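Local coordinates for protein glycosyl hydrolase family 26 (Bacteroides ovatus, PDB 4ZXO) that hydrolyses beta-mannan as a family 26 beta-mannanase and takes part in the breakdown of galactomannan, at residues E212-T215 against V216-L220; Q243-K246 against Q247-M251. All coordinates share one frame; numbering follows the deposited sequence.

Contact 1: residues E212-T215 against V216-L220; sequences ESDT and VEEYL
Glu218 leans back over the start of its own helix, and its side chain runs obliquely across that of Thr215, so that each carboxylate oxygen finds a different donor. CG stands anti to the carbonyl carbon (chi1 -69°) and the chain is extended beyond it, which carries the carboxylate back to the preceding loop. OE1 takes the backbone N of Asp214 at 2.9 Å in a nearly straight bond, and OE2 takes the hydroxyl OG1 of Thr215 at 2.8 Å; both donors come from above the carboxylate plane. The same OG1 accepts a weak capping bond, 3.3 Å from Glu218 N. Behind this network, Ser213 CB packs 3.7 Å from Glu218 CB, and Tyr219 N bonds to Thr215 O at 3.0 Å. The Asp214 carboxylate turns to Lys250. Cutting Glu218 back to an alanine would probably leave Asp214 N and the Thr215 hydroxyl without this acceptor, the weak bond from the backbone N still reaching OG1. Thr215 is thus the N-cap of helix 216-219; the Thr-x-x-Glu sequence resembles a capping box, but Glu218 returns to the Thr215 hydroxyl and to Asp214 N, so this is not the classical box.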
ATOM      1  N   GLU A 212       6.621  -9.733 -12.273  1.00 10.70           N
ATOM      2  CA  GLU A 212       6.543 -10.809 -13.259  1.00  9.91           C
ATOM      3  C   GLU A 212       6.301 -10.253 -14.640  1.00 10.44           C
ATOM      4  O   GLU A 212       6.803 -10.807 -15.628  1.00 12.64           O
ATOM      5  CB  GLU A 212       5.413 -11.802 -12.910  1.00  9.52           C
ATOM      6  CG  GLU A 212       5.693 -12.610 -11.641  1.00  9.43           C
ATOM      7  CD  GLU A 212       5.491 -11.843 -10.342  1.00 11.25           C
ATOM      8  OE1 GLU A 212       4.748 -10.841 -10.296  1.00 11.12           O
ATOM      9  OE2 GLU A 212       6.127 -12.230  -9.341  1.00 14.79           O
ATOM     10  N   SER A 213       5.489  -9.194 -14.722  1.00 10.79           N
ATOM     11  CA  SER A 213       5.150  -8.615 -16.014  1.00 10.56           C
ATOM     12  C   SER A 213       6.373  -7.975 -16.646  1.00 11.29           C
ATOM     13  O   SER A 213       7.077  -7.222 -15.998  1.00 11.89           O
ATOM     14  CB  SER A 213       4.072  -7.534 -15.857  1.00 12.20           C
ATOM     15  OG  SER A 213       2.898  -8.059 -15.255  1.00 12.87           O
ATOM     16  N   ASP A 214       6.600  -8.253 -17.920  1.00 10.70           N
ATOM     17  CA  ASP A 214       7.718  -7.615 -18.617  1.00 11.52           C
ATOM     18  C   ASP A 214       7.343  -6.443 -19.478  1.00 11.04           C
ATOM     19  O   ASP A 214       8.215  -5.751 -19.962  1.00 12.67           O
ATOM     20  CB  ASP A 214       8.454  -8.631 -19.477  1.00 13.11           C
ATOM     21  CG  ASP A 214       9.447  -9.465 -18.672  1.00 15.44           C
ATOM     22  OD1 ASP A 214       9.883  -9.076 -17.563  1.00 16.04           O
ATOM     23  OD2 ASP A 214       9.841 -10.523 -19.196  1.00 18.31           O
ATOM     24  N   THR A 215       6.056  -6.206 -19.649  1.00 10.80           N
ATOM     25  CA  THR A 215       5.517  -5.167 -20.524  1.00 11.20           C
ATOM     26  C   THR A 215       4.236  -4.618 -19.931  1.00 11.16           C
ATOM     27  O   THR A 215       3.641  -5.225 -19.021  1.00 10.98           O
ATOM     28  CB  THR A 215       5.176  -5.692 -21.964  1.00 11.53           C
ATOM     29  OG1 THR A 215       4.173  -6.711 -21.856  1.00 13.20           O
ATOM     30  CG2 THR A 215       6.414  -6.243 -22.650  1.00 11.15           C
ATOM     31  N   VAL A 216       3.800  -3.480 -20.454  1.00 11.76           N
ATOM     32  CA  VAL A 216       2.520  -2.905 -20.045  1.00 12.74           C
ATOM     33  C   VAL A 216       1.330  -3.846 -20.336  1.00 13.49           C
ATOM     34  O   VAL A 216       0.428  -3.981 -19.513  1.00 13.57           O
ATOM     35  CB  VAL A 216       2.278  -1.543 -20.743  1.00 14.21           C
ATOM     36  CG1 VAL A 216       0.838  -1.068 -20.455  1.00 14.41           C
ATOM     37  CG2 VAL A 216       3.247  -0.544 -20.184  1.00 13.54           C
ATOM     38  N   GLU A 217       1.382  -4.533 -21.489  1.00 14.26           N
ATOM     39  CA  GLU A 217       0.329  -5.486 -21.837  1.00 15.64           C
ATOM     40  C   GLU A 217       0.154  -6.512 -20.712  1.00 14.06           C
ATOM     41  O   GLU A 217      -0.983  -6.835 -20.276  1.00 13.68           O
ATOM     42  CB  GLU A 217       0.668  -6.189 -23.198  1.00 18.60           C
ATOM     43  CG  GLU A 217      -0.130  -7.475 -23.500  1.00 21.95           C
ATOM     44  CD  GLU A 217       0.261  -8.055 -24.828  1.00 25.22           C
ATOM     45  OE1 GLU A 217       0.370  -7.258 -25.759  1.00 27.17           O
ATOM     46  OE2 GLU A 217       0.533  -9.273 -24.928  1.00 26.91           O
ATOM     47  N   GLU A 218       1.284  -7.050 -20.244  1.00 13.14           N
ATOM     48  CA  GLU A 218       1.248  -8.067 -19.224  1.00 12.52           C
ATOM     49  C   GLU A 218       0.764  -7.472 -17.899  1.00 10.97           C
ATOM     50  O   GLU A 218       0.002  -8.077 -17.164  1.00 11.44           O
ATOM     51  CB  GLU A 218       2.623  -8.700 -19.043  1.00 13.57           C
ATOM     52  CG  GLU A 218       3.052  -9.565 -20.259  1.00 15.64           C
ATOM     53  CD  GLU A 218       4.557  -9.740 -20.296  1.00 17.28           C
ATOM     54  OE1 GLU A 218       5.142 -10.323 -19.317  1.00 17.11           O
ATOM     55  OE2 GLU A 218       5.160  -9.276 -21.303  1.00 18.50           O
ATOM     56  N   TYR A 219       1.268  -6.284 -17.577  1.00  9.45           N
ATOM     57  CA  TYR A 219       0.884  -5.638 -16.340  1.00  8.71           C
ATOM     58  C   TYR A 219      -0.599  -5.439 -16.257  1.00  9.33           C
ATOM     59  O   TYR A 219      -1.174  -5.591 -15.173  1.00  9.75           O
ATOM     60  CB  TYR A 219       1.634  -4.280 -16.242  1.00  8.57           C
ATOM     61  CG  TYR A 219       1.283  -3.425 -15.039  1.00  8.18           C
ATOM     62  CD1 TYR A 219       1.954  -3.587 -13.816  1.00  8.26           C
ATOM     63  CD2 TYR A 219       0.334  -2.424 -15.146  1.00  9.14           C
ATOM     64  CE1 TYR A 219       1.637  -2.776 -12.718  1.00  8.77           C
ATOM     65  CE2 TYR A 219      -0.002  -1.639 -14.066  1.00  7.79           C
ATOM     66  CZ  TYR A 219       0.641  -1.812 -12.849  1.00  7.64           C
ATOM     67  OH  TYR A 219       0.304  -1.023 -11.776  1.00  8.62           O
ATOM     68  N   LEU A 220      -1.201  -5.070 -17.385  1.00  9.95           N
ATOM     69  CA  LEU A 220      -2.638  -4.793 -17.397  1.00 11.53           C
ATOM     70  C   LEU A 220      -3.518  -5.983 -17.731  1.00 10.81           C
ATOM     71  O   LEU A 220      -4.734  -5.796 -17.905  1.00 11.18           O
ATOM     72  CB  LEU A 220      -2.948  -3.672 -18.400  1.00 11.69           C
ATOM     73  CG  LEU A 220      -2.297  -2.332 -18.012  1.00 11.20           C
ATOM     74  CD1 LEU A 220      -2.653  -1.262 -19.102  1.00 12.44           C
ATOM     75  CD2 LEU A 220      -2.816  -1.873 -16.649  1.00 11.94           C
TER

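Contact 2: residues Q243-K246 against Q247-M251; sequences QYIK and QLNKM
Gln243 to Gln247, and each following pair through Lys246 to Lys250, are joined by the i to i+4 bonds of an alpha helix, Gln247 N lying 2.7 Å from Gln243 O. On this regular backbone the side chains sort into three lines. On the buried line, Tyr244 and Leu248 run side by side in the same direction: Leu248 CB lies over one face of the ring, and CD2 comes 3.7 Å from Tyr244 CZ. Tyr244 CG, anti to the backbone N (chi1 176°), sends the ring along the helix side, where the hydroxyl is held by Thr271. A second line sets Ile245 beside Asn249. The amide ND2 folds back to Ile245 O at 2.9 Å, a bent bond (138°) reaching the oxygen from above the carbonyl plane, while Asn249 N arrives from the other face, 3.0 Å from Ile245 O; one carbonyl is thus gripped by two donors of the same residue. ND2 also rests 3.6 Å from Ile245 CG2, and OD1 on the far side of the amide is bonded to Tyr293. On the outer line Gln243 and Gln247 point the same way, and Gln247 OE1 accepts from Lys250 NZ at 2.6 Å, in the carbonyl plane. This is the helix of a beta-alpha-beta unit, linking parallel strands 231-235 and 266-271 of a TIM barrel, with Tyr244 and Leu248 laid against the neighbouring helix 281-290.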
ATOM      1  N   GLN A 243      19.998  -7.136 -10.254  1.00 15.38           N
ATOM      2  CA  GLN A 243      18.714  -7.588 -10.745  1.00 17.27           C
ATOM      3  C   GLN A 243      17.634  -6.605 -10.286  1.00 14.99           C
ATOM      4  O   GLN A 243      16.704  -6.263 -11.030  1.00 14.44           O
ATOM      5  CB  GLN A 243      18.401  -8.999 -10.231  1.00 23.03           C
ATOM      6  CG  GLN A 243      17.328  -9.696 -11.049  1.00 28.84           C
ATOM      7  CD  GLN A 243      17.754  -9.950 -12.505  1.00 33.55           C
ATOM      8  OE1 GLN A 243      18.948 -10.056 -12.815  1.00 35.38           O
ATOM      9  NE2 GLN A 243      16.773 -10.016 -13.403  1.00 35.44           N
ATOM     10  N   TYR A 244      17.728  -6.172  -9.033  1.00 12.43           N
ATOM     11  CA  TYR A 244      16.766  -5.195  -8.507  1.00 11.57           C
ATOM     12  C   TYR A 244      16.766  -3.911  -9.329  1.00 11.63           C
ATOM     13  O   TYR A 244      15.709  -3.367  -9.643  1.00 11.80           O
ATOM     14  CB  TYR A 244      17.096  -4.887  -7.058  1.00 10.48           C
ATOM     15  CG  TYR A 244      16.254  -3.818  -6.389  1.00  9.45           C
ATOM     16  CD1 TYR A 244      14.899  -4.011  -6.080  1.00  9.27           C
ATOM     17  CD2 TYR A 244      16.826  -2.611  -6.018  1.00  9.34           C
ATOM     18  CE1 TYR A 244      14.168  -3.026  -5.430  1.00  9.59           C
ATOM     19  CE2 TYR A 244      16.097  -1.601  -5.366  1.00  9.64           C
ATOM     20  CZ  TYR A 244      14.779  -1.839  -5.051  1.00  8.95           C
ATOM     21  OH  TYR A 244      14.049  -0.877  -4.387  1.00 10.01           O
ATOM     22  N   ILE A 245      17.956  -3.397  -9.649  1.00 11.77           N
ATOM     23  CA  ILE A 245      18.033  -2.164 -10.424  1.00 13.00           C
ATOM     24  C   ILE A 245      17.377  -2.380 -11.788  1.00 13.12           C
ATOM     25  O   ILE A 245      16.595  -1.555 -12.211  1.00 13.28           O
ATOM     26  CB  ILE A 245      19.507  -1.681 -10.551  1.00 14.09           C
ATOM     27  CG1 ILE A 245      19.940  -1.139  -9.188  1.00 14.93           C
ATOM     28  CG2 ILE A 245      19.623  -0.537 -11.541  1.00 14.88           C
ATOM     29  CD1 ILE A 245      21.423  -0.954  -9.065  1.00 17.18           C
ATOM     30  N   LYS A 246      17.660  -3.508 -12.435  1.00 13.38           N
ATOM     31  CA  LYS A 246      17.047  -3.819 -13.731  1.00 13.97           C
ATOM     32  C   LYS A 246      15.511  -3.944 -13.594  1.00 13.12           C
ATOM     33  O   LYS A 246      14.745  -3.361 -14.352  1.00 13.80           O
ATOM     34  CB  LYS A 246      17.648  -5.127 -14.319  1.00 16.20           C
ATOM     35  CG  LYS A 246      16.952  -5.668 -15.567  1.00 20.45           C
ATOM     36  CD  LYS A 246      17.796  -6.746 -16.318  1.00 25.32           C
ATOM     37  CE  LYS A 246      17.084  -7.248 -17.640  1.00 28.11           C
ATOM     38  NZ  LYS A 246      17.975  -7.893 -18.742  1.00 29.54           N
ATOM     39  N   GLN A 247      15.076  -4.753 -12.644  1.00 11.77           N
ATOM     40  CA  GLN A 247      13.664  -5.039 -12.538  1.00 10.47           C
ATOM     41  C   GLN A 247      12.862  -3.872 -12.009  1.00 11.01           C
ATOM     42  O   GLN A 247      11.715  -3.661 -12.474  1.00 10.34           O
ATOM     43  CB  GLN A 247      13.450  -6.223 -11.633  1.00 12.87           C
ATOM     44  CG  GLN A 247      13.975  -7.521 -12.249  1.00 14.49           C
ATOM     45  CD  GLN A 247      13.241  -7.899 -13.538  1.00 17.38           C
ATOM     46  OE1 GLN A 247      12.057  -7.615 -13.680  1.00 18.13           O
ATOM     47  NE2 GLN A 247      13.954  -8.549 -14.485  1.00 20.23           N
ATOM     48  N   LEU A 248      13.455  -3.082 -11.094  1.00 10.41           N
ATOM     49  CA  LEU A 248      12.729  -1.889 -10.635  1.00 10.33           C
ATOM     50  C   LEU A 248      12.647  -0.854 -11.760  1.00 10.17           C
ATOM     51  O   LEU A 248      11.590  -0.256 -11.977  1.00 10.86           O
ATOM     52  CB  LEU A 248      13.389  -1.288  -9.386  1.00 10.10           C
ATOM     53  CG  LEU A 248      12.586  -0.156  -8.744  1.00 10.44           C
ATOM     54  CD1 LEU A 248      11.098  -0.577  -8.381  1.00 10.59           C
ATOM     55  CD2 LEU A 248      13.373   0.435  -7.576  1.00 12.32           C
ATOM     56  N   ASN A 249      13.761  -0.584 -12.449  1.00 10.17           N
ATOM     57  CA  ASN A 249      13.633   0.286 -13.602  1.00 10.30           C
ATOM     58  C   ASN A 249      12.593  -0.224 -14.597  1.00 10.55           C
ATOM     59  O   ASN A 249      11.825   0.568 -15.141  1.00 10.89           O
ATOM     60  CB  ASN A 249      14.969   0.452 -14.327  1.00 10.77           C
ATOM     61  CG  ASN A 249      15.828   1.553 -13.710  1.00 12.61           C
ATOM     62  OD1 ASN A 249      15.466   2.742 -13.727  1.00 13.89           O
ATOM     63  ND2 ASN A 249      16.936   1.164 -13.132  1.00 14.35           N
ATOM     64  N   LYS A 250      12.603  -1.524 -14.889  1.00 10.48           N
ATOM     65  CA  LYS A 250      11.635  -2.084 -15.799  1.00 10.73           C
ATOM     66  C   LYS A 250      10.201  -1.815 -15.305  1.00 11.30           C
ATOM     67  O   LYS A 250       9.348  -1.353 -16.084  1.00 11.98           O
ATOM     68  CB  LYS A 250      11.848  -3.585 -15.938  1.00 10.82           C
ATOM     69  CG  LYS A 250      10.893  -4.220 -16.897  1.00 11.32           C
ATOM     70  CD  LYS A 250      10.869  -5.754 -16.672  1.00 10.43           C
ATOM     71  CE  LYS A 250       9.935  -6.097 -15.519  1.00 10.43           C
ATOM     72  NZ  LYS A 250       9.929  -7.562 -15.223  1.00 10.17           N
ATOM     73  N   MET A 251       9.917  -2.112 -14.028  1.00 10.76           N
ATOM     74  CA  MET A 251       8.542  -1.904 -13.576  1.00 10.25           C
ATOM     75  C   MET A 251       8.157  -0.439 -13.492  1.00 10.87           C
ATOM     76  O   MET A 251       7.015  -0.105 -13.805  1.00 11.70           O
ATOM     77  CB  MET A 251       8.324  -2.530 -12.183  1.00  9.81           C
ATOM     78  CG  MET A 251       8.340  -4.046 -12.184  1.00 10.66           C
ATOM     79  SD  MET A 251       7.375  -4.872 -13.501  1.00 10.76           S
ATOM     80  CE  MET A 251       5.735  -4.214 -13.144  1.00  9.46           C
TER

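In the fold
Contact 1 and contact 2 lie in series along the chain, their centres about 13 Å apart, and they meet through Lys250. Its NZ forms a salt bridge with Asp214 OD1 at 2.8 Å, tying the loop before helix 216-219 to helix 241-262. Met251 adds a second, apolar touch, its CE 3.9 Å from Tyr219 CD1. The lysine already bound by Gln247 in contact 2 probably offsets part of the negative charge of Asp214, whose carboxylate stands near that of Glu218 in contact 1. Both contacts sit in connections that leave the C-terminal ends of the barrel strands, the side on which TIM-barrel glycosidases carry their active sites; the potassium ion is bound elsewhere, by Ser328, Ser330 and Ile333.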